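T cell receptor gamma chain (Monodelphis domestica, PDB 7L15) pairs with a mu chain to form the gamma mu T cell receptor of marsupials, which is thought to recognise antigen through its immunoglobulin variable domains. Local coordinates at residues S142-C147 against W189-E194; N155-Y160 against Y205-L210; K162-S167 against R198-Y203. All blocks are in the same frame, centred on the assembly; numbering follows the deposited sequence.

Contact 1: S142-C147 against W189-E194; sequences SGTYIC and WLTVKE
Thr-144 (chi1 -56°) and Thr-191 (chi1 -57°) share one rotamer, with OG1 anti to the carbonyl carbon and beside the backbone N. Because the two residues form a non-hydrogen-bonded antiparallel pair, this turns their hydroxyls toward each other, and Thr-191 OG1 donates to Thr-144 OG1 over 2.9 Å. Thr-144 OG1 is bonded in turn to the carboxylate of Glu-136, so a short chain of polar groups runs along this face. The segments belong to strands B and E, the central pair of the four-stranded A-B-E-D sheet in a C1-type immunoglobulin domain.

Backbone bonds on both sides of the threonines fix the register. Gly-143 N reaches Val-192 O at 3.0 Å, nearly along the carbonyl axis, while Leu-190 N meets Tyr-145 O at 2.8 Å in the carbonyl plane. Tyr-145 N also binds Leu-190 O, but comes from above that carbonyl's plane.

The two faces have different tasks. Ser-142, Thr-144, Ile-146, Trp-189 and Thr-191 stand on the side that meets the T cell receptor mu chain. There Trp-189 CG takes the crowded position between N and the carbonyl carbon (chi1 64°), and its NE1 bonds to Ser-188 of the mu chain. Trp-189 CB lies 3.8 Å from Ile-146 CG1, and the methyl Thr-144 CG2 rests 3.7 Å from Trp-189 CD1. A branched threonine suits this place: its hydroxyl joins Thr-191 and Glu-136 while its methyl goes to the indole. On the other face, Tyr-145 and Leu-190 supply apolar surface to the sandwich interior, packing on Trp-161 and Leu-201. Val-192, nearer the sheet's end, packs on Leu-197. The side chains of Val-192 and Tyr-145 cross at about a right angle, with CG2 in the ring plane at its edge, 3.9 Å from Tyr-145 CE1.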
loop_
_atom_site.group_PDB
_atom_site.type_symbol
_atom_site.label_atom_id
_atom_site.label_comp_id
_atom_site.label_asym_id
_atom_site.label_seq_id
_atom_site.Cartn_x
_atom_site.Cartn_y
_atom_site.Cartn_z
ATOM N N SER B 142 21.855 16.894 5.364
ATOM C CA SER B 142 20.465 16.593 5.064
ATOM C C SER B 142 19.722 16.485 6.386
ATOM O O SER B 142 20.331 16.361 7.450
ATOM C CB SER B 142 20.335 15.311 4.226
ATOM O OG SER B 142 21.080 14.233 4.767
ATOM N N GLY B 143 18.399 16.543 6.310
ATOM C CA GLY B 143 17.600 16.610 7.515
ATOM C C GLY B 143 16.379 15.733 7.417
ATOM O O GLY B 143 15.781 15.620 6.347
ATOM N N THR B 144 15.994 15.109 8.522
ATOM C CA THR B 144 14.903 14.141 8.535
ATOM C C THR B 144 13.738 14.671 9.366
ATOM O O THR B 144 13.898 14.978 10.553
ATOM C CB THR B 144 15.371 12.791 9.077
ATOM O OG1 THR B 144 16.491 12.331 8.307
ATOM C CG2 THR B 144 14.252 11.757 8.984
ATOM N N TYR B 145 12.586 14.807 8.725
ATOM C CA TYR B 145 11.330 15.066 9.401
ATOM C C TYR B 145 10.711 13.736 9.770
ATOM O O TYR B 145 10.735 12.789 8.988
ATOM C CB TYR B 145 10.356 15.836 8.508
ATOM C CG TYR B 145 10.885 17.128 7.978
ATOM C CD1 TYR B 145 11.667 17.161 6.828
ATOM C CD2 TYR B 145 10.610 18.322 8.623
ATOM C CE1 TYR B 145 12.161 18.359 6.342
ATOM C CE2 TYR B 145 11.093 19.512 8.146
ATOM C CZ TYR B 145 11.866 19.531 7.006
ATOM O OH TYR B 145 12.342 20.739 6.547
ATOM N N ILE B 146 10.153 13.665 10.961
ATOM C CA ILE B 146 9.578 12.431 11.456
ATOM C C ILE B 146 8.174 12.742 11.941
ATOM O O ILE B 146 7.986 13.663 12.741
ATOM C CB ILE B 146 10.426 11.840 12.598
ATOM C CG1 ILE B 146 11.851 11.548 12.115
ATOM C CG2 ILE B 146 9.746 10.603 13.181
ATOM C CD1 ILE B 146 12.853 11.326 13.272
ATOM N N CYS B 147 7.191 11.982 11.477
ATOM C CA CYS B 147 5.882 12.038 12.108
ATOM C C CYS B 147 5.496 10.667 12.640
ATOM O O CYS B 147 5.346 9.715 11.865
ATOM C CB CYS B 147 4.789 12.542 11.173
ATOM S SG CYS B 147 3.243 12.615 12.151
ATOM N N TRP B 189 8.872 9.028 7.889
ATOM C CA TRP B 189 9.904 10.049 7.985
ATOM C C TRP B 189 10.433 10.415 6.604
ATOM O O TRP B 189 10.400 9.613 5.669
ATOM C CB TRP B 189 11.035 9.598 8.911
ATOM C CG TRP B 189 11.847 8.385 8.497
ATOM C CD1 TRP B 189 13.093 8.395 7.926
ATOM C CD2 TRP B 189 11.518 7.003 8.705
ATOM N NE1 TRP B 189 13.544 7.110 7.743
ATOM C CE2 TRP B 189 12.605 6.236 8.221
ATOM C CE3 TRP B 189 10.414 6.337 9.251
ATOM C CZ2 TRP B 189 12.617 4.834 8.263
ATOM C CZ3 TRP B 189 10.424 4.945 9.289
ATOM C CH2 TRP B 189 11.522 4.210 8.800
ATOM N N LEU B 190 10.913 11.646 6.490
ATOM C CA LEU B 190 11.299 12.218 5.205
ATOM C C LEU B 190 12.671 12.860 5.347
ATOM O O LEU B 190 12.833 13.857 6.062
ATOM C CB LEU B 190 10.261 13.229 4.732
ATOM C CG LEU B 190 10.592 14.058 3.486
ATOM C CD1 LEU B 190 10.435 13.218 2.231
ATOM C CD2 LEU B 190 9.733 15.317 3.411
ATOM N N THR B 191 13.653 12.279 4.672
ATOM C CA THR B 191 15.012 12.793 4.629
ATOM C C THR B 191 15.185 13.587 3.340
ATOM O O THR B 191 14.935 13.060 2.255
ATOM C CB THR B 191 15.999 11.630 4.701
ATOM O OG1 THR B 191 15.732 10.874 5.895
ATOM C CG2 THR B 191 17.423 12.139 4.702
ATOM N N VAL B 192 15.599 14.853 3.458
ATOM C CA VAL B 192 15.733 15.741 2.305
ATOM C C VAL B 192 17.071 16.455 2.343
ATOM O O VAL B 192 17.643 16.676 3.416
ATOM C CB VAL B 192 14.601 16.782 2.238
ATOM C CG1 VAL B 192 13.249 16.093 2.224
ATOM C CG2 VAL B 192 14.712 17.759 3.390
ATOM N N LYS B 193 17.555 16.845 1.156
ATOM C CA LYS B 193 18.783 17.623 1.028
ATOM C C LYS B 193 18.605 19.044 1.566
ATOM O O LYS B 193 17.492 19.570 1.662
ATOM C CB LYS B 193 19.230 17.701 -0.428
ATOM C CG LYS B 193 19.557 16.369 -1.058
ATOM C CD LYS B 193 20.072 16.574 -2.493
ATOM C CE LYS B 193 20.341 15.244 -3.177
ATOM N NZ LYS B 193 19.269 14.252 -2.800
ATOM N N GLU B 194 19.744 19.676 1.876
ATOM C CA GLU B 194 19.757 20.956 2.588
ATOM C C GLU B 194 18.961 22.033 1.855
ATOM O O GLU B 194 18.290 22.854 2.492
ATOM C CB GLU B 194 21.201 21.413 2.793
ATOM C CG GLU B 194 21.553 21.781 4.221
ATOM C CD GLU B 194 23.041 21.664 4.502
ATOM O OE1 GLU B 194 23.781 21.157 3.635
ATOM O OE2 GLU B 194 23.477 22.074 5.596
#

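Contact 2: N155-Y160 against Y205-L210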
loop_
_atom_site.group_PDB
_atom_site.type_symbol
_atom_site.label_atom_id
_atom_site.label_comp_id
_atom_site.label_asym_id
_atom_site.label_seq_id
_atom_site.Cartn_x
_atom_site.Cartn_y
_atom_site.Cartn_z
ATOM N N ASN B 155 -6.447 -0.373 12.476
ATOM C CA ASN B 155 -5.049 -0.394 12.030
ATOM C C ASN B 155 -4.880 -0.060 10.548
ATOM O O ASN B 155 -4.129 -0.730 9.842
ATOM C CB ASN B 155 -4.439 -1.760 12.345
ATOM C CG ASN B 155 -5.138 -2.904 11.617
ATOM O OD1 ASN B 155 -6.294 -2.797 11.225
ATOM N ND2 ASN B 155 -4.424 -4.024 11.440
ATOM N N VAL B 156 -5.585 0.952 10.056
ATOM C CA VAL B 156 -5.514 1.372 8.664
ATOM C C VAL B 156 -5.294 2.876 8.662
ATOM O O VAL B 156 -6.025 3.613 9.332
ATOM C CB VAL B 156 -6.800 1.012 7.887
ATOM C CG1 VAL B 156 -6.678 1.441 6.445
ATOM C CG2 VAL B 156 -7.100 -0.475 7.967
ATOM N N VAL B 157 -4.300 3.337 7.906
ATOM C CA VAL B 157 -3.985 4.756 7.864
ATOM C C VAL B 157 -3.187 5.010 6.598
ATOM O O VAL B 157 -2.516 4.114 6.078
ATOM C CB VAL B 157 -3.221 5.195 9.143
ATOM C CG1 VAL B 157 -1.803 4.632 9.129
ATOM C CG2 VAL B 157 -3.211 6.729 9.305
ATOM N N LYS B 158 -3.289 6.230 6.084
ATOM C CA LYS B 158 -2.609 6.655 4.870
ATOM C C LYS B 158 -1.957 8.001 5.157
ATOM O O LYS B 158 -2.613 8.904 5.683
ATOM C CB LYS B 158 -3.604 6.754 3.708
ATOM C CG LYS B 158 -3.040 7.302 2.404
ATOM C CD LYS B 158 -4.085 7.244 1.280
ATOM C CE LYS B 158 -3.541 7.763 -0.058
ATOM N NZ LYS B 158 -4.629 7.876 -1.083
ATOM N N THR B 159 -0.663 8.115 4.864
ATOM C CA THR B 159 0.103 9.318 5.160
ATOM C C THR B 159 0.956 9.664 3.949
ATOM O O THR B 159 1.399 8.775 3.219
ATOM C CB THR B 159 1.015 9.150 6.387
ATOM O OG1 THR B 159 2.058 8.222 6.080
ATOM C CG2 THR B 159 0.245 8.635 7.583
ATOM N N TYR B 160 1.177 10.962 3.732
ATOM C CA TYR B 160 2.006 11.395 2.619
ATOM C C TYR B 160 2.555 12.793 2.899
ATOM O O TYR B 160 1.971 13.581 3.647
ATOM C CB TYR B 160 1.252 11.336 1.273
ATOM C CG TYR B 160 -0.222 11.766 1.285
ATOM C CD1 TYR B 160 -1.191 10.963 1.867
ATOM C CD2 TYR B 160 -0.638 12.951 0.680
ATOM C CE1 TYR B 160 -2.532 11.331 1.887
ATOM C CE2 TYR B 160 -1.999 13.332 0.679
ATOM C CZ TYR B 160 -2.937 12.507 1.290
ATOM O OH TYR B 160 -4.281 12.827 1.334
ATOM N N TYR B 205 -2.566 13.067 6.586
ATOM C CA TYR B 205 -2.977 11.702 6.886
ATOM C C TYR B 205 -4.492 11.557 6.804
ATOM O O TYR B 205 -5.243 12.511 7.019
ATOM C CB TYR B 205 -2.452 11.219 8.261
ATOM C CG TYR B 205 -2.956 11.965 9.475
ATOM C CD1 TYR B 205 -2.321 13.116 9.919
ATOM C CD2 TYR B 205 -4.053 11.495 10.198
ATOM C CE1 TYR B 205 -2.779 13.787 11.051
ATOM C CE2 TYR B 205 -4.508 12.144 11.316
ATOM C CZ TYR B 205 -3.882 13.293 11.739
ATOM O OH TYR B 205 -4.371 13.924 12.859
ATOM N N GLN B 206 -4.928 10.343 6.476
ATOM C CA GLN B 206 -6.330 9.965 6.440
ATOM C C GLN B 206 -6.563 8.786 7.374
ATOM O O GLN B 206 -5.704 7.911 7.534
ATOM C CB GLN B 206 -6.795 9.572 5.025
ATOM C CG GLN B 206 -6.780 10.701 4.018
ATOM C CD GLN B 206 -6.928 10.189 2.598
ATOM O OE1 GLN B 206 -7.762 9.336 2.329
ATOM N NE2 GLN B 206 -6.100 10.692 1.691
ATOM N N HIS B 207 -7.747 8.761 7.971
ATOM C CA HIS B 207 -8.093 7.709 8.907
ATOM C C HIS B 207 -9.600 7.679 9.039
ATOM O O HIS B 207 -10.266 8.712 8.885
ATOM C CB HIS B 207 -7.448 7.928 10.274
ATOM C CG HIS B 207 -7.593 6.753 11.177
ATOM N ND1 HIS B 207 -8.682 6.582 12.002
ATOM C CD2 HIS B 207 -6.819 5.655 11.337
ATOM C CE1 HIS B 207 -8.554 5.447 12.664
ATOM N NE2 HIS B 207 -7.428 4.866 12.282
ATOM N N GLU B 208 -10.130 6.487 9.337
ATOM C CA GLU B 208 -11.579 6.321 9.357
ATOM C C GLU B 208 -12.227 7.195 10.430
ATOM O O GLU B 208 -13.362 7.649 10.256
ATOM C CB GLU B 208 -11.940 4.843 9.554
ATOM C CG GLU B 208 -13.439 4.556 9.540
ATOM C CD GLU B 208 -13.793 3.117 9.942
ATOM O OE1 GLU B 208 -12.908 2.232 9.899
ATOM O OE2 GLU B 208 -14.966 2.869 10.302
ATOM N N ASP B 209 -11.522 7.475 11.525
ATOM C CA ASP B 209 -12.135 8.303 12.551
ATOM C C ASP B 209 -12.172 9.775 12.167
ATOM O O ASP B 209 -12.827 10.556 12.854
ATOM C CB ASP B 209 -11.421 8.131 13.891
ATOM C CG ASP B 209 -12.309 8.513 15.066
ATOM O OD1 ASP B 209 -13.454 8.024 15.124
ATOM O OD2 ASP B 209 -11.867 9.304 15.925
ATOM N N LEU B 210 -11.490 10.155 11.094
ATOM C CA LEU B 210 -11.561 11.488 10.521
ATOM C C LEU B 210 -12.613 11.590 9.429
ATOM O O LEU B 210 -12.778 12.666 8.846
ATOM C CB LEU B 210 -10.201 11.882 9.939
ATOM C CG LEU B 210 -8.989 11.840 10.867
ATOM C CD1 LEU B 210 -7.791 12.407 10.140
ATOM C CD2 LEU B 210 -9.257 12.619 12.134
HETATM O O HOH W 1 -8.580 3.891 9.203
#
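From CB, the side chain of His-207 sets out with CG anti to the backbone N (chi1 -170°), which brings the imidazole up against the segment 155-160. CG is 4.0 Å from Val-156 O, and CD2 comes much closer to the same carbonyl oxygen, at 3.0 Å, with Val-157 CB beside that edge of the ring. ND1 accepts the backbone N-H of Asp-209 at 3.0 Å in an almost straight bond (174°), although the donor is tilted out of the ring plane. NE2 is bonded to the carbonyl oxygen of Pro-154, so the proton probably sits on NE2. With both nitrogens held, the ring's rotation is fixed. A water lies over one face, offset toward the rim; it donates to Val-156 O and accepts from Glu-208 N, stitching the loop to the short 3-10 segment 208-210.

The segments lie at the ends of strands C and F of the immunoglobulin C domain, facing the V domain: Lys-158 NZ makes a salt bridge with Glu-109, and the carboxylate of Glu-208 is bonded to Ser-12 and Thr-14. Lys-158 and Gln-206 form a hydrogen-bonded antiparallel pair: Gln-206 N donates to Lys-158 O (2.8 Å) and Lys-158 N returns a longer bond to Gln-206 O (3.3 Å).

Gln-206 runs alongside the extended Lys-158, its NE2 reaching the level of Lys-158 CD. That NE2 gives an N-H to Tyr-160 OH at 2.8 Å, with the oxygen in the amide plane and the phenol ring turned 85° against that plane. On the opposite face of the sheet, Thr-159 offers its methyl rather than its hydroxyl, CG2 lying 3.8 Å from Tyr-205 CB.

Contact 3: K162-S167 against R198-Y203; sequences KEDGNS and RKNLTY. With NAG (2-acetamido-2-deoxy-beta-D-glucopyranose), chain C.
Strands C and F of the C1-type immunoglobulin domain part company here, beside an N-glycosylation site and a type II beta turn from Glu-163 to Asn-166. Lys-162 and Thr-202 form the hydrogen-bonded pair: Lys-162 N donates to Thr-202 O at 2.8 Å, nearly along the carbonyl axis, and Thr-202 N answers to Lys-162 O at 2.7 Å. Two residues on, Asp-164 N reaches Asn-200 O at 3.0 Å, coming from above the carbonyl plane. Between these bonds, on the inward face, Leu-201 CD2 rests 3.6 Å from Glu-163 CB, so the glutamate lends its aliphatic root to the leucine.

Asp-164, with CG anti to its carbonyl carbon, crosses Asn-200 obliquely, the carboxylate turned 68° from the amide. OD2 touches Asn-200 CB at 3.2 Å, while OD1 is 3.6 Å from Thr-202 OG1. In the turn, Gly-165 adopts a positive phi (99°) that would jam a CB against the preceding carbonyl oxygen. The long Lys-162 side chain bends at its end (chi4) so that NZ hydrogen-bonds to Ser-167 O from above the carbonyl plane.

Asn-200 ND2 is bonded covalently to C1 of the NAG at 1.4 Å, and the acetamido methyl C8 lies near Arg-198 and Lys-199. Asn-200, Leu-201 and Thr-202 spell the Asn-X-Thr sequon, the hallmark of an N-linked glycan site.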
loop_
_atom_site.group_PDB
_atom_site.type_symbol
_atom_site.label_atom_id
_atom_site.label_comp_id
_atom_site.label_asym_id
_atom_site.label_seq_id
_atom_site.Cartn_x
_atom_site.Cartn_y
_atom_site.Cartn_z
ATOM N N LYS B 162 4.088 16.299 0.992
ATOM C CA LYS B 162 4.196 17.088 -0.225
ATOM C C LYS B 162 5.015 18.341 0.053
ATOM O O LYS B 162 5.058 18.838 1.181
ATOM C CB LYS B 162 2.833 17.495 -0.762
ATOM C CG LYS B 162 1.923 16.354 -1.155
ATOM C CD LYS B 162 0.710 16.897 -1.909
ATOM C CE LYS B 162 -0.218 15.769 -2.309
ATOM N NZ LYS B 162 0.585 14.623 -2.798
ATOM N N GLU B 163 5.668 18.855 -0.981
ATOM C CA GLU B 163 6.271 20.175 -0.880
ATOM C C GLU B 163 5.437 21.163 -1.679
ATOM O O GLU B 163 4.822 20.800 -2.685
ATOM C CB GLU B 163 7.719 20.183 -1.371
ATOM C CG GLU B 163 7.908 19.831 -2.822
ATOM C CD GLU B 163 9.372 19.760 -3.184
ATOM O OE1 GLU B 163 9.766 18.837 -3.935
ATOM O OE2 GLU B 163 10.133 20.623 -2.691
ATOM N N ASP B 164 5.385 22.403 -1.194
ATOM C CA ASP B 164 4.594 23.427 -1.866
ATOM C C ASP B 164 5.102 23.622 -3.289
ATOM O O ASP B 164 6.309 23.745 -3.522
ATOM C CB ASP B 164 4.652 24.744 -1.091
ATOM C CG ASP B 164 4.145 24.608 0.333
ATOM O OD1 ASP B 164 3.901 23.463 0.781
ATOM O OD2 ASP B 164 3.990 25.649 1.006
ATOM N N GLY B 165 4.178 23.622 -4.247
ATOM C CA GLY B 165 4.511 23.746 -5.646
ATOM C C GLY B 165 4.548 22.430 -6.391
ATOM O O GLY B 165 4.376 22.416 -7.612
ATOM N N ASN B 166 4.772 21.329 -5.685
ATOM C CA ASN B 166 4.712 19.995 -6.252
ATOM C C ASN B 166 3.451 19.316 -5.734
ATOM O O ASN B 166 2.928 19.674 -4.672
ATOM C CB ASN B 166 5.966 19.197 -5.875
ATOM C CG ASN B 166 6.030 17.825 -6.538
ATOM O OD1 ASN B 166 5.048 17.333 -7.100
ATOM N ND2 ASN B 166 7.195 17.191 -6.450
ATOM N N SER B 167 2.951 18.346 -6.497
ATOM C CA SER B 167 1.768 17.606 -6.093
ATOM C C SER B 167 1.961 16.097 -6.155
ATOM O O SER B 167 1.028 15.357 -5.814
ATOM C CB SER B 167 0.558 18.011 -6.951
ATOM O OG SER B 167 -0.623 18.007 -6.165
ATOM N N ARG B 198 14.898 24.508 3.374
ATOM C CA ARG B 198 14.321 25.841 3.438
ATOM C C ARG B 198 12.913 25.900 2.858
ATOM O O ARG B 198 12.148 26.803 3.219
ATOM C CB ARG B 198 15.232 26.838 2.702
ATOM C CG ARG B 198 16.736 26.579 2.897
ATOM C CD ARG B 198 17.599 27.820 2.624
ATOM N NE ARG B 198 17.212 28.532 1.409
ATOM C CZ ARG B 198 17.816 28.403 0.232
ATOM N NH1 ARG B 198 18.853 27.582 0.097
ATOM N NH2 ARG B 198 17.382 29.101 -0.814
ATOM N N LYS B 199 12.548 24.952 1.994
ATOM C CA LYS B 199 11.230 24.950 1.369
ATOM C C LYS B 199 10.150 24.515 2.358
ATOM O O LYS B 199 10.415 23.898 3.395
ATOM C CB LYS B 199 11.208 24.029 0.146
ATOM N N ASN B 200 8.914 24.847 2.014
ATOM C CA ASN B 200 7.768 24.544 2.855
ATOM C C ASN B 200 7.184 23.190 2.489
ATOM O O ASN B 200 7.067 22.844 1.311
ATOM C CB ASN B 200 6.703 25.626 2.717
ATOM C CG ASN B 200 7.098 26.908 3.392
ATOM O OD1 ASN B 200 8.007 26.931 4.227
ATOM N ND2 ASN B 200 6.416 27.990 3.044
ATOM N N LEU B 201 6.817 22.428 3.506
ATOM C CA LEU B 201 6.304 21.078 3.339
ATOM C C LEU B 201 4.905 20.978 3.927
ATOM O O LEU B 201 4.556 21.709 4.857
ATOM C CB LEU B 201 7.213 20.070 4.027
ATOM C CG LEU B 201 8.666 20.075 3.567
ATOM C CD1 LEU B 201 9.414 18.971 4.286
ATOM C CD2 LEU B 201 8.766 19.906 2.061
ATOM N N THR B 202 4.103 20.061 3.387
ATOM C CA THR B 202 2.829 19.715 3.996
ATOM C C THR B 202 2.760 18.210 4.244
ATOM O O THR B 202 3.166 17.405 3.401
ATOM C CB THR B 202 1.647 20.189 3.141
ATOM O OG1 THR B 202 1.760 21.600 2.917
ATOM C CG2 THR B 202 0.354 19.939 3.882
ATOM N N TYR B 203 2.280 17.844 5.425
ATOM C CA TYR B 203 2.110 16.461 5.839
ATOM C C TYR B 203 0.620 16.165 5.957
ATOM O O TYR B 203 -0.121 16.935 6.583
ATOM C CB TYR B 203 2.822 16.210 7.173
ATOM C CG TYR B 203 2.513 14.862 7.802
ATOM C CD1 TYR B 203 3.226 13.726 7.440
ATOM C CD2 TYR B 203 1.498 14.733 8.751
ATOM C CE1 TYR B 203 2.943 12.489 8.016
ATOM C CE2 TYR B 203 1.193 13.499 9.328
ATOM C CZ TYR B 203 1.921 12.386 8.964
ATOM O OH TYR B 203 1.625 11.175 9.547
HETATM C C1 NAG C . 6.723 29.256 3.657
HETATM C C2 NAG C . 7.540 30.195 2.774
HETATM C C3 NAG C . 7.913 31.446 3.559
HETATM C C4 NAG C . 6.665 32.096 4.151
HETATM C C5 NAG C . 5.832 31.071 4.930
HETATM C C6 NAG C . 4.497 31.617 5.391
HETATM C C7 NAG C . 8.970 29.382 0.956
HETATM C C8 NAG C . 10.239 28.664 0.596
HETATM N N2 NAG C . 8.729 29.533 2.264
HETATM O O3 NAG C . 8.581 32.359 2.695
HETATM O O4 NAG C . 7.039 33.146 5.038
HETATM O O5 NAG C . 5.546 29.928 4.107
HETATM O O6 NAG C . 3.719 30.613 6.029
HETATM O O7 NAG C . 8.198 29.809 0.101
#

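In the fold
All three contacts belong to one immunoglobulin C domain: contact 1 pairs strands B and E in one sheet, while contacts 2 and 3 lie at opposite ends of the C-F pairing in the other, their centres 20 Å apart. Contacts 1 and 3, 12 Å apart between centres, meet across the sandwich core, where Tyr-145 CE1 is 3.5 Å from Leu-201 CD1. Tyr-203 joins all three, its OH lying 3.4 Å from Cys-147 SG and 3.5 Å from Thr-159 CG2. Contact 1 presents its other face to the mu chain, contact 2 adjoins the V domain, and contact 3 carries the glycan, whose NAG comes, at its nearest atoms, about 10 Å from the Tyr-145 side chain.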